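Local coordinates for protein N-ACETYLMURAMOYL-L-ALANINE AMIDASE CwlV (Paenibacillus polymyxa, PDB 1JWQ) that probably cleaves the amide bond between N-acetylmuramic acid and L-alanine in peptidoglycan, using this zinc-binding catalytic domain, at residues A88-E93 with A149-T154; V50-D55 with K62-V67. All coordinates share one frame; numbering follows the deposited sequence.

Interaction 1: residues A88-E93 with A149-T154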
# COMPACT_ATOMS: atom_id res chain seq x y z
N ALA A 88 14.83 -14.40 7.69
CA ALA A 88 15.84 -13.81 6.82
C ALA A 88 15.22 -13.02 5.67
O ALA A 88 15.82 -12.07 5.17
CB ALA A 88 16.75 -14.91 6.28
N SER A 89 14.03 -13.43 5.24
CA SER A 89 13.36 -12.77 4.12
C SER A 89 13.22 -11.27 4.36
O SER A 89 12.91 -10.84 5.47
CB SER A 89 11.99 -13.40 3.88
OG SER A 89 12.13 -14.79 3.62
N ASN A 90 13.45 -10.48 3.32
CA ASN A 90 13.38 -9.03 3.45
C ASN A 90 13.25 -8.34 2.10
O ASN A 90 13.63 -8.89 1.06
CB ASN A 90 14.65 -8.51 4.12
CG ASN A 90 15.90 -8.80 3.29
OD1 ASN A 90 16.39 -9.93 3.26
ND2 ASN A 90 16.39 -7.78 2.60
N GLY A 91 12.71 -7.13 2.12
CA GLY A 91 12.58 -6.40 0.88
C GLY A 91 11.21 -5.84 0.59
O GLY A 91 10.22 -6.18 1.24
N THR A 92 11.18 -4.97 -0.41
CA THR A 92 9.98 -4.29 -0.85
C THR A 92 9.50 -4.85 -2.19
O THR A 92 10.30 -5.04 -3.12
CB THR A 92 10.27 -2.79 -1.02
OG1 THR A 92 10.70 -2.25 0.24
CG2 THR A 92 9.04 -2.05 -1.50
N GLU A 93 8.20 -5.11 -2.29
CA GLU A 93 7.60 -5.66 -3.50
C GLU A 93 6.34 -4.88 -3.90
O GLU A 93 5.59 -4.40 -3.04
CB GLU A 93 7.24 -7.13 -3.29
CG GLU A 93 8.18 -7.88 -2.35
CD GLU A 93 7.70 -9.28 -1.99
OE1 GLU A 93 6.47 -9.53 -2.00
OE2 GLU A 93 8.56 -10.15 -1.68
N ALA A 149 13.41 -9.26 12.14
CA ALA A 149 13.56 -8.38 13.30
C ALA A 149 13.93 -6.93 12.96
O ALA A 149 13.26 -6.00 13.40
CB ALA A 149 14.59 -8.96 14.27
N LYS A 150 15.00 -6.75 12.20
CA LYS A 150 15.44 -5.40 11.84
C LYS A 150 14.42 -4.68 10.96
O LYS A 150 14.11 -3.51 11.19
CB LYS A 150 16.79 -5.46 11.12
CG LYS A 150 18.02 -5.44 12.05
CD LYS A 150 19.31 -5.63 11.26
CE LYS A 150 20.55 -5.18 12.04
NZ LYS A 150 20.55 -3.73 12.36
N GLU A 151 13.90 -5.39 9.96
CA GLU A 151 12.94 -4.79 9.05
C GLU A 151 11.63 -4.41 9.74
O GLU A 151 11.04 -3.38 9.44
CB GLU A 151 12.67 -5.72 7.87
CG GLU A 151 12.12 -4.98 6.66
CD GLU A 151 12.57 -5.60 5.35
OE1 GLU A 151 11.74 -6.22 4.67
OE2 GLU A 151 13.77 -5.45 5.01
N GLU A 152 11.17 -5.25 10.67
CA GLU A 152 9.94 -4.95 11.40
C GLU A 152 10.12 -3.63 12.15
O GLU A 152 9.25 -2.76 12.12
CB GLU A 152 9.60 -6.05 12.41
CG GLU A 152 8.35 -5.74 13.22
CD GLU A 152 8.18 -6.63 14.43
OE1 GLU A 152 7.12 -6.53 15.09
OE2 GLU A 152 9.09 -7.43 14.73
N ALA A 153 11.25 -3.49 12.84
CA ALA A 153 11.54 -2.27 13.59
C ALA A 153 11.52 -1.07 12.65
O ALA A 153 10.96 -0.02 12.96
CB ALA A 153 12.90 -2.38 14.27
N THR A 154 12.14 -1.24 11.48
CA THR A 154 12.20 -0.19 10.49
C THR A 154 10.81 0.21 9.99
O THR A 154 10.50 1.40 9.88
CB THR A 154 13.05 -0.62 9.28
OG1 THR A 154 14.41 -0.81 9.71
CG2 THR A 154 13.01 0.42 8.18
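Two backbone N-H groups converge on one carboxylate oxygen, OE1 of E151. The first belongs to G91 across the contact: G91 N lies 2.9 Å from E151 OE1, and the bond is almost straight, with an N-H...O angle of 172°. It uses the syn lone pair, on the side of the other carboxylate oxygen. The second N-H comes from Y145, at the end of strand 138-145. The carboxylate thus links that strand end to the approach of strand 92-96. E151 gets there by setting CG anti to its own backbone nitrogen (chi1 -159°) and bending the chain at chi2 (147°). E151 OE2 packs 3.3 Å from N90 CB, so the carboxylate also covers the root of the asparagine side chain. At the backbone angles of G91 a CB would press on the carbonyl oxygen of N90. Little surface is covered, 108 Å² in all, and E151 accounts for most of it. Helix 149-155 starts just beyond N148, whose OD1 accepts a bond from E151 N, and L118 packs against the E151 side chain. An alanine here would remove the carboxylate, and the N-H groups of G91 and Y145 would probably be left without their shared acceptor. The chemistry implies a buried carboxylate stabilised by at least two peptide N-H groups. Two such donors, with the start of the helix close by, are likely to help keep it ionised.

Interaction 2: residues V50-D55 with K62-V67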
# COMPACT_ATOMS: atom_id res chain seq x y z
N VAL A 50 -9.67 8.91 -1.13
CA VAL A 50 -10.64 8.14 -0.37
C VAL A 50 -9.97 6.91 0.21
O VAL A 50 -9.32 6.15 -0.50
CB VAL A 50 -11.81 7.68 -1.26
CG1 VAL A 50 -12.75 6.79 -0.46
CG2 VAL A 50 -12.56 8.89 -1.81
N LEU A 51 -10.12 6.72 1.52
CA LEU A 51 -9.54 5.55 2.17
C LEU A 51 -10.63 4.53 2.45
O LEU A 51 -11.68 4.87 2.99
CB LEU A 51 -8.86 5.94 3.49
CG LEU A 51 -7.37 6.29 3.41
CD1 LEU A 51 -7.13 7.42 2.42
CD2 LEU A 51 -6.89 6.68 4.80
N THR A 52 -10.39 3.28 2.08
CA THR A 52 -11.38 2.23 2.35
C THR A 52 -11.62 2.16 3.85
O THR A 52 -12.74 1.90 4.30
CB THR A 52 -10.90 0.86 1.84
OG1 THR A 52 -9.63 0.55 2.41
CG2 THR A 52 -10.81 0.86 0.32
N ARG A 53 -10.56 2.38 4.63
CA ARG A 53 -10.68 2.39 6.09
C ARG A 53 -9.72 3.41 6.68
O ARG A 53 -8.56 3.51 6.26
CB ARG A 53 -10.44 1.00 6.68
CG ARG A 53 -9.00 0.57 6.81
CD ARG A 53 -8.94 -0.77 7.53
NE ARG A 53 -7.58 -1.31 7.59
CZ ARG A 53 -6.76 -1.19 8.63
NH1 ARG A 53 -7.15 -0.53 9.72
NH2 ARG A 53 -5.55 -1.73 8.57
N SER A 54 -10.20 4.17 7.65
CA SER A 54 -9.41 5.22 8.28
C SER A 54 -9.21 4.93 9.76
O SER A 54 -8.64 5.74 10.48
CB SER A 54 -10.11 6.56 8.10
OG SER A 54 -10.40 6.79 6.73
N ASP A 55 -9.70 3.77 10.20
CA ASP A 55 -9.57 3.35 11.58
C ASP A 55 -9.47 1.83 11.62
O ASP A 55 -9.43 1.18 10.57
CB ASP A 55 -10.78 3.83 12.40
CG ASP A 55 -12.09 3.26 11.91
OD1 ASP A 55 -13.14 3.61 12.49
OD2 ASP A 55 -12.07 2.45 10.96
N LYS A 62 -14.17 -7.83 -0.97
CA LYS A 62 -15.18 -7.37 -1.92
C LYS A 62 -15.62 -5.95 -1.61
O LYS A 62 -15.90 -5.17 -2.52
CB LYS A 62 -16.38 -8.31 -1.89
N GLN A 63 -15.68 -5.61 -0.33
CA GLN A 63 -16.10 -4.29 0.10
C GLN A 63 -15.08 -3.22 -0.30
O GLN A 63 -15.46 -2.12 -0.70
CB GLN A 63 -16.31 -4.27 1.62
N ARG A 64 -13.80 -3.54 -0.18
CA ARG A 64 -12.74 -2.60 -0.53
C ARG A 64 -12.79 -2.31 -2.03
O ARG A 64 -12.63 -1.17 -2.46
CB ARG A 64 -11.37 -3.19 -0.16
CG ARG A 64 -11.22 -3.49 1.32
CD ARG A 64 -10.15 -4.53 1.59
NE ARG A 64 -10.17 -4.97 2.98
CZ ARG A 64 -9.47 -4.41 3.95
NH1 ARG A 64 -8.67 -3.38 3.70
NH2 ARG A 64 -9.56 -4.88 5.19
N VAL A 65 -13.01 -3.36 -2.82
CA VAL A 65 -13.09 -3.20 -4.27
C VAL A 65 -14.33 -2.40 -4.65
O VAL A 65 -14.27 -1.50 -5.49
CB VAL A 65 -13.15 -4.58 -4.98
CG1 VAL A 65 -13.45 -4.39 -6.46
CG2 VAL A 65 -11.84 -5.33 -4.79
N LYS A 66 -15.45 -2.70 -4.01
CA LYS A 66 -16.70 -2.01 -4.31
C LYS A 66 -16.59 -0.49 -4.17
O LYS A 66 -17.13 0.25 -4.99
CB LYS A 66 -17.84 -2.53 -3.42
CG LYS A 66 -19.20 -1.98 -3.81
CD LYS A 66 -20.34 -2.88 -3.34
CE LYS A 66 -20.35 -3.04 -1.83
NZ LYS A 66 -21.48 -3.91 -1.39
N VAL A 67 -15.88 -0.04 -3.15
CA VAL A 67 -15.70 1.40 -2.95
C VAL A 67 -14.98 1.99 -4.16
O VAL A 67 -15.40 3.01 -4.71
CB VAL A 67 -14.84 1.69 -1.70
CG1 VAL A 67 -14.56 3.18 -1.60
CG2 VAL A 67 -15.57 1.20 -0.46
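T52 and R64 form the close-packed part of this contact. The T52 methyl, CG2, lies 3.9 Å from R64 O and 4.1 Å from R64 CB, so it meets the helix backbone and the root of the arginine chain. OG1 of T52 sits between its own backbone nitrogen and carbonyl carbon (chi1 55°). There it bonds to OD2 of D7, the same oxygen that R64 NH1 meets in a salt bridge. R64 runs extended from CG to NE, and its buried guanidinium has further acceptors in the backbone oxygens of A8 and L59. R53 comes in beside it: R53 NE is 4.5 Å from R64 NH1, and both of these nitrogens bond to A8 O. R53 is also tied to its own loop, with R53 NH1 3.0 Å from D55 O and the acceptor lying in the guanidinium plane. The looser side is the far end, toward V67. V50 CG1 and V67 CG1 touch at 4.2 Å, a single apolar meeting of two partly exposed residues. The two valine chains cross at a slant. V50 also packs on L71. This is the first half of a beta-alpha-beta crossover, which leaves edge strand 47-51 and returns through helix 61-70 to strand 75-82. D7 probably offsets the charge of R64, while backbone carbonyl oxygens bond to both guanidinium groups and are likely to ease the closeness of the two like charges. R64 NH2 also bonds to the backbone oxygen of H10, a zinc ligand, consistent with a second-shell role in holding that loop.

How the interactions relate
Interaction 2 comes first along the chain and closes before interaction 1 opens. Their centres are 26 Å apart, on opposite sides of the chain's centre, and their nearest atoms are about 15 Å apart. The same mixed sheet serves both. Residues 50-55 run off the end of edge strand 47-51, while residues 88-93 lead into strand 92-96, next to the other edge strand, 120-125. Each contact ties a strand end or approach to a helix, 61-70 in one and 149-155 in the other. The side chain of R64 is about 9 Å from the zinc, that of E151 about 13 Å. Interaction 2 thus borders the metal site, while interaction 1 joins strand and helix ends farther from it.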